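Local coordinates for L-lactate dehydrogenase (Trichomonas vaginalis, PDB 4UUL), which probably interconverts pyruvate and L-lactate, and possibly oxaloacetate and L-malate, with NAD(H) as the coenzyme, and belongs to the LDH/MDH superfamily of dehydrogenases, at residues B[204-208]-B[209-213]; B[218-221]-B[222-226]; B[303-307]-B[308-312]. The protein carries 1 engineered substitution. All coordinates share one frame; numbering follows the deposited sequence. Where two conformers were deposited one is given.

Contact 1. Residues B[204-208]-B[209-213]; sequences KTQKV and VDVLD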
# COMPACT_ATOMS: atom_id res chain seq x y z
N LYS B 204 2.79 -27.15 -23.28
CA LYS B 204 3.75 -26.91 -24.34
C LYS B 204 4.54 -25.67 -23.97
O LYS B 204 3.96 -24.64 -23.62
CB LYS B 204 3.06 -26.64 -25.69
CG LYS B 204 2.36 -27.82 -26.32
CD LYS B 204 1.28 -27.41 -27.32
CE LYS B 204 1.80 -26.48 -28.38
NZ LYS B 204 0.76 -26.22 -29.41
N THR B 205 5.86 -25.77 -24.03
CA THR B 205 6.69 -24.61 -23.84
C THR B 205 7.24 -24.19 -25.19
O THR B 205 7.79 -25.01 -25.92
CB THR B 205 7.83 -24.88 -22.85
OG1 THR B 205 7.27 -25.17 -21.57
CG2 THR B 205 8.72 -23.68 -22.72
N GLN B 206 7.09 -22.90 -25.51
CA GLN B 206 7.58 -22.33 -26.77
C GLN B 206 8.23 -20.97 -26.52
O GLN B 206 8.03 -20.36 -25.49
CB GLN B 206 6.45 -22.08 -27.76
CG GLN B 206 5.63 -23.30 -28.12
CD GLN B 206 4.68 -23.00 -29.24
OE1 GLN B 206 3.51 -22.71 -29.01
NE2 GLN B 206 5.18 -23.04 -30.48
N LYS B 207 9.00 -20.50 -27.50
CA LYS B 207 9.53 -19.16 -27.48
C LYS B 207 8.47 -18.16 -27.89
O LYS B 207 7.74 -18.35 -28.87
CB LYS B 207 10.73 -19.01 -28.41
CG LYS B 207 12.01 -19.63 -27.88
CD LYS B 207 13.14 -19.47 -28.89
CE LYS B 207 13.69 -18.10 -28.95
NZ LYS B 207 14.35 -17.82 -27.68
N VAL B 208 8.37 -17.08 -27.12
CA VAL B 208 7.41 -16.05 -27.42
C VAL B 208 7.55 -15.55 -28.85
O VAL B 208 6.57 -15.39 -29.55
CB VAL B 208 7.53 -14.90 -26.40
CG1 VAL B 208 6.68 -13.69 -26.79
CG2 VAL B 208 7.15 -15.40 -25.00
N VAL B 209 8.78 -15.30 -29.31
CA VAL B 209 8.95 -14.70 -30.65
C VAL B 209 8.66 -15.70 -31.78
O VAL B 209 8.54 -15.32 -32.94
CB VAL B 209 10.35 -14.11 -30.88
CG1 VAL B 209 10.57 -12.94 -29.93
CG2 VAL B 209 11.41 -15.20 -30.75
N ASP B 210 8.52 -16.99 -31.45
CA ASP B 210 8.18 -18.01 -32.44
C ASP B 210 6.68 -18.11 -32.63
O ASP B 210 6.23 -18.76 -33.56
CB ASP B 210 8.72 -19.37 -32.04
CG ASP B 210 10.23 -19.47 -32.15
OD1 ASP B 210 10.86 -18.57 -32.75
OD2 ASP B 210 10.79 -20.46 -31.62
N VAL B 211 5.92 -17.52 -31.71
CA VAL B 211 4.47 -17.59 -31.73
C VAL B 211 3.85 -16.25 -32.09
O VAL B 211 2.95 -16.19 -32.89
CB VAL B 211 3.93 -18.10 -30.40
CG1 VAL B 211 2.41 -18.04 -30.37
CG2 VAL B 211 4.39 -19.53 -30.17
N LEU B 212 4.32 -15.17 -31.48
CA LEU B 212 3.80 -13.85 -31.77
C LEU B 212 4.33 -13.27 -33.09
O LEU B 212 5.48 -13.55 -33.49
CB LEU B 212 4.05 -12.88 -30.60
CG LEU B 212 3.30 -13.31 -29.34
CD1 LEU B 212 3.57 -12.32 -28.23
CD2 LEU B 212 1.79 -13.45 -29.58
N ASP B 213 3.50 -12.47 -33.75
CA ASP B 213 3.85 -11.79 -35.00
C ASP B 213 5.02 -10.82 -34.81
O ASP B 213 5.11 -10.12 -33.81
CB ASP B 213 2.65 -10.98 -35.49
CG ASP B 213 1.59 -11.82 -36.16
OD1 ASP B 213 1.74 -13.06 -36.20
OD2 ASP B 213 0.59 -11.23 -36.63
O HOH W 1 9.58 -22.01 -29.94

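Contact 2. Residues B[218-221]-B[222-226]; sequences FDTF and FKKIG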
# COMPACT_ATOMS: atom_id res chain seq x y z
N PHE B 218 8.27 -6.49 -32.44
CA PHE B 218 9.32 -5.51 -32.72
C PHE B 218 8.79 -4.14 -33.12
O PHE B 218 9.55 -3.30 -33.60
CB PHE B 218 10.26 -6.06 -33.80
CG PHE B 218 10.99 -7.29 -33.37
CD1 PHE B 218 12.05 -7.22 -32.45
CD2 PHE B 218 10.60 -8.54 -33.88
CE1 PHE B 218 12.71 -8.38 -32.05
CE2 PHE B 218 11.24 -9.70 -33.47
CZ PHE B 218 12.29 -9.64 -32.57
N ASP B 219 7.50 -3.91 -32.92
CA ASP B 219 6.97 -2.57 -33.06
C ASP B 219 5.85 -2.23 -32.05
O ASP B 219 6.04 -1.38 -31.17
CB ASP B 219 6.47 -2.34 -34.47
CG ASP B 219 6.14 -0.90 -34.72
OD1 ASP B 219 7.10 -0.10 -34.87
OD2 ASP B 219 4.94 -0.55 -34.71
N THR B 220 4.71 -2.89 -32.18
CA THR B 220 3.57 -2.61 -31.32
C THR B 220 3.89 -2.76 -29.83
O THR B 220 3.48 -1.91 -29.01
CB THR B 220 2.41 -3.58 -31.59
OG1 THR B 220 2.05 -3.52 -32.97
CG2 THR B 220 1.21 -3.24 -30.71
N PHE B 221 4.56 -3.84 -29.46
CA PHE B 221 4.79 -4.16 -28.06
C PHE B 221 5.53 -3.00 -27.39
O PHE B 221 5.07 -2.49 -26.37
CB PHE B 221 5.52 -5.49 -27.95
CG PHE B 221 6.12 -5.74 -26.63
CD1 PHE B 221 5.34 -6.12 -25.55
CD2 PHE B 221 7.47 -5.65 -26.48
CE1 PHE B 221 5.95 -6.34 -24.31
CE2 PHE B 221 8.06 -5.89 -25.29
CZ PHE B 221 7.32 -6.20 -24.20
N PHE B 222 6.63 -2.52 -27.97
CA PHE B 222 7.37 -1.42 -27.30
C PHE B 222 6.56 -0.14 -27.26
O PHE B 222 6.68 0.67 -26.31
CB PHE B 222 8.73 -1.16 -27.97
CG PHE B 222 9.56 -0.10 -27.27
CD1 PHE B 222 10.13 -0.36 -26.04
CD2 PHE B 222 9.77 1.14 -27.85
CE1 PHE B 222 10.91 0.59 -25.40
CE2 PHE B 222 10.54 2.09 -27.21
CZ PHE B 222 11.11 1.81 -25.98
N LYS B 223 5.72 0.08 -28.26
CA LYS B 223 4.87 1.25 -28.25
C LYS B 223 3.91 1.19 -27.07
O LYS B 223 3.68 2.20 -26.40
CB LYS B 223 4.10 1.38 -29.54
CG LYS B 223 4.98 1.86 -30.69
CD LYS B 223 4.18 1.96 -31.96
CE LYS B 223 5.05 2.40 -33.12
NZ LYS B 223 4.24 2.42 -34.35
N LYS B 224 3.33 0.02 -26.82
CA LYS B 224 2.40 -0.11 -25.72
C LYS B 224 3.12 0.14 -24.41
O LYS B 224 2.64 0.92 -23.58
CB LYS B 224 1.78 -1.50 -25.71
CG LYS B 224 0.84 -1.73 -26.87
CD LYS B 224 0.34 -3.17 -26.93
CE LYS B 224 -1.08 -3.31 -26.44
NZ LYS B 224 -1.59 -4.69 -26.73
N ILE B 225 4.26 -0.53 -24.23
CA ILE B 225 5.14 -0.33 -23.05
C ILE B 225 5.66 1.12 -22.94
O ILE B 225 5.74 1.67 -21.83
CB ILE B 225 6.43 -1.29 -23.13
CG1 ILE B 225 6.03 -2.75 -23.10
CG2 ILE B 225 7.40 -1.01 -22.01
CD1 ILE B 225 5.09 -3.12 -22.02
N GLY B 226 6.05 1.69 -24.08
CA GLY B 226 6.71 2.99 -24.09
C GLY B 226 5.80 4.17 -23.77
O GLY B 226 6.28 5.27 -23.43

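Contact 3. Residues B[303-307]-B[308-312]; sequences FKVND and WLREK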
# COMPACT_ATOMS: atom_id res chain seq x y z
N PHE B 303 22.13 -15.72 -21.74
CA PHE B 303 21.21 -15.16 -22.71
C PHE B 303 21.93 -14.93 -24.04
O PHE B 303 23.16 -14.79 -24.11
CB PHE B 303 20.54 -13.89 -22.17
CG PHE B 303 19.56 -14.20 -21.02
CD1 PHE B 303 18.47 -15.03 -21.26
CD2 PHE B 303 19.76 -13.69 -19.75
CE1 PHE B 303 17.59 -15.35 -20.23
CE2 PHE B 303 18.88 -13.98 -18.73
CZ PHE B 303 17.80 -14.81 -18.96
N LYS B 304 21.16 -14.88 -25.11
CA LYS B 304 21.72 -14.80 -26.46
C LYS B 304 21.52 -13.41 -27.01
O LYS B 304 20.48 -12.78 -26.78
CB LYS B 304 21.01 -15.78 -27.37
CG LYS B 304 21.31 -17.23 -27.01
CD LYS B 304 20.92 -18.20 -28.12
CE LYS B 304 19.41 -18.25 -28.32
NZ LYS B 304 19.02 -19.43 -29.15
N VAL B 305 22.51 -12.93 -27.72
CA VAL B 305 22.44 -11.62 -28.31
C VAL B 305 22.40 -11.74 -29.84
O VAL B 305 23.43 -11.88 -30.49
CB VAL B 305 23.60 -10.72 -27.86
CG1 VAL B 305 23.43 -9.31 -28.43
CG2 VAL B 305 23.70 -10.66 -26.33
N ASN B 306 21.20 -11.66 -30.41
CA ASN B 306 21.02 -11.70 -31.85
C ASN B 306 21.33 -10.33 -32.42
O ASN B 306 21.67 -9.40 -31.69
CB ASN B 306 19.66 -12.28 -32.31
CG ASN B 306 18.48 -11.41 -31.95
OD1 ASN B 306 18.60 -10.25 -31.53
ND2 ASN B 306 17.30 -11.99 -32.09
N ASP B 307 21.30 -10.19 -33.73
CA ASP B 307 21.70 -8.93 -34.36
C ASP B 307 20.80 -7.79 -33.92
O ASP B 307 21.27 -6.70 -33.67
CB ASP B 307 21.69 -9.03 -35.90
CG ASP B 307 22.79 -9.89 -36.44
OD1 ASP B 307 23.75 -10.19 -35.70
OD2 ASP B 307 22.70 -10.27 -37.62
N TRP B 308 19.51 -8.03 -33.79
CA TRP B 308 18.59 -7.02 -33.32
C TRP B 308 18.96 -6.55 -31.93
O TRP B 308 19.10 -5.35 -31.67
CB TRP B 308 17.15 -7.54 -33.32
CG TRP B 308 16.16 -6.58 -32.71
CD1 TRP B 308 15.52 -5.55 -33.34
CD2 TRP B 308 15.70 -6.54 -31.34
NE1 TRP B 308 14.71 -4.86 -32.45
CE2 TRP B 308 14.80 -5.45 -31.23
CE3 TRP B 308 15.98 -7.30 -30.22
CZ2 TRP B 308 14.16 -5.12 -30.05
CZ3 TRP B 308 15.31 -6.98 -29.03
CH2 TRP B 308 14.45 -5.89 -28.96
N LEU B 309 19.18 -7.48 -31.02
CA LEU B 309 19.50 -7.12 -29.65
C LEU B 309 20.84 -6.42 -29.57
O LEU B 309 21.01 -5.45 -28.80
CB LEU B 309 19.43 -8.35 -28.73
CG LEU B 309 19.66 -8.03 -27.24
CD1 LEU B 309 18.70 -6.94 -26.70
CD2 LEU B 309 19.53 -9.30 -26.40
N ARG B 310 21.80 -6.86 -30.37
CA ARG B 310 23.14 -6.22 -30.33
C ARG B 310 23.00 -4.74 -30.65
O ARG B 310 23.56 -3.88 -29.98
CB ARG B 310 24.06 -6.89 -31.35
CG ARG B 310 25.52 -6.35 -31.40
CD ARG B 310 26.29 -6.79 -30.19
NE ARG B 310 26.18 -5.83 -29.10
CZ ARG B 310 26.41 -6.13 -27.82
NH1 ARG B 310 26.70 -7.37 -27.44
NH2 ARG B 310 26.32 -5.20 -26.90
N GLU B 311 22.27 -4.43 -31.71
CA GLU B 311 22.09 -3.07 -32.14
C GLU B 311 21.36 -2.27 -31.06
O GLU B 311 21.75 -1.14 -30.75
CB GLU B 311 21.37 -3.02 -33.50
CG GLU B 311 21.20 -1.61 -34.08
CD GLU B 311 20.52 -1.58 -35.44
OE1 GLU B 311 20.42 -2.64 -36.09
OE2 GLU B 311 20.09 -0.48 -35.86
N LYS B 312 20.33 -2.84 -30.46
CA LYS B 312 19.58 -2.13 -29.43
C LYS B 312 20.45 -1.85 -28.20
O LYS B 312 20.38 -0.78 -27.63
CB LYS B 312 18.35 -2.94 -29.00
CG LYS B 312 17.26 -3.10 -30.01
CD LYS B 312 16.65 -1.80 -30.45
CE LYS B 312 15.71 -1.28 -29.41
NZ LYS B 312 15.09 0.02 -29.86

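Contact 1. Residues B[204-208]-B[209-213]
Val-208 lies alongside Leu-212, both side chains pointing the same way, and its CG1 packs on Leu-212 CD1 at 3.7 Å. A chi1 of 171° turns this methyl to the carbonyl side of Val-208, facing the residues that follow. Both side chains also touch Leu-170 of helix 156-170. The outer strand 204-207 of an antiparallel sheet runs into a short, weakly bonded helical turn. Two backbone donors share Val-208 O. Leu-212 N, 3.0 Å from it, approaches almost straight at the end of the C=O bond, while Val-211 N at 3.1 Å stands above the carbonyl plane. Lys-207 O accepts from Asp-210 N at 3.0 Å. The Val-211 side chain crosses Gln-206 at about a right angle and sets its CG2 over the face of the amide, 3.5 Å from Gln-206 OE1. Asp-210 OD2 rests against Lys-207 CB and receives a bond from a water 2.6 Å away. That water accepts from Lys-207 N at 2.9 Å. Lys-207 NZ donates to Thr-195 O and stays 5.9 Å from Asp-210 OD2. The pairing of Lys-207 with Asp-210 thus works through backbone and water, with no direct salt bridge.

Contact 2. Residues B[218-221]-B[222-226]
Phe-221 and Ile-225 meet one turn apart on the alpha-helix 214-236, with the isoleucine branch over one face of the phenylalanine ring. This is a CH-pi contact. Ile-225 CG1 lies 4.0 Å from the centroid of the Phe-221 ring and 22° off its normal, displaced toward the rim near CE1 and CZ. The torsions bring the two together. Phe-221 CG is turned to its own carbonyl side (chi1 165°), which sends the ring along the helix toward Ile-225. With chi1 at -62°, Ile-225 CG1 lies beside its own backbone N and leans back toward the ring. The same Phe-221 ring packs against Ala-162, Glu-165 and Val-166 of helix 156-170. Ile-225 and Phe-222 touch Met-190, and the side chain of Ile-225 is about 8 Å from that of His-186, the predicted proton acceptor.

Thr-220 and Lys-224 run side by side in the same direction, and the methyl CG2 of Thr-220 touches Lys-224 CD at 3.9 Å. The lysine chain bends here, at chi3, and its NZ forms a salt bridge with Glu-165. Helix 156-170 therefore receives both an apolar and a charged contact from this segment.

The backbone bonds are uneven. Ile-225 N donates to Phe-221 O at 3.0 Å, and Lys-224 N to Thr-220 O at 2.9 Å. Asp-219 O, within the wider pi-type turn at 218-220, takes a longer bond from Lys-223 N, 3.3 Å. The extended Lys-223 chain passes Asp-219 O and meets the carboxylate obliquely; its NZ lies 3.1 Å from Asp-219 OD2, on the syn lone pair, in a salt bridge.

Contact 3. Residues B[303-307]-B[308-312]
Asn-306 OD1 accepts from Leu-309 N at 2.9 Å, a nearly straight bond with an N-H...O angle of 165°. The N-H arrives almost end-on to the side-chain carbonyl. A chi1 of 67° holds Asn-306 CG between its own backbone N and carbonyl carbon, and this brings the amide oxygen over the start of the helix. The same oxygen packs on Trp-308 CB at 3.6 Å and lies at the edge of the indole, near its plane.

The backbone carbonyl of Asn-306 is used as well. Arg-310 N donates to Asn-306 O at 2.9 Å, and Glu-311 N follows with Asp-307 O at 3.2 Å. Through its OD1, Asn-306 is the N-cap of helix 307-337, the long C-terminal helix of the chain. Its amide oxygen takes up an N-H of the first turn, as N-cap side chains do.

Val-305, just before the cap, folds against the same turn. Its CG1 packs on the backbone of Arg-310, 3.5 Å from Arg-310 N, with Arg-310 CB at 3.8 Å. Arg-310 NH1 donates to Tyr-277 O, and NE forms a salt bridge with Asp-314, so the guanidinium is held at more than one nitrogen. Leu-309 is buried, and its CD2 packs against Lys-304 O at 3.6 Å. Lys-304 O takes its hydrogen bond from Gln-196 NE2. On the indole of Trp-308, Lys-312 CG lies over one face, 3.6 Å above the plane and toward the rim.

Overall arrangement
All three contacts are local and lie in the C-terminal alpha/beta domain, with centres 17 to 18 Å apart. Contact 2 is partly buried, while contacts 1 and 3 are at the surface. Contacts 1 and 3 both mark the start of a helix, and both use backbone bonds; contact 1 adds a water and an apolar pair, contact 3 a side-chain cap. Contact 2 lies within a helix and adds a ring contact and a salt bridge. Contacts 1 and 2 both pack on helix 156-170. Contacts 2 and 3 touch directly, where the Phe-218 and Trp-308 rings meet edge-to-face.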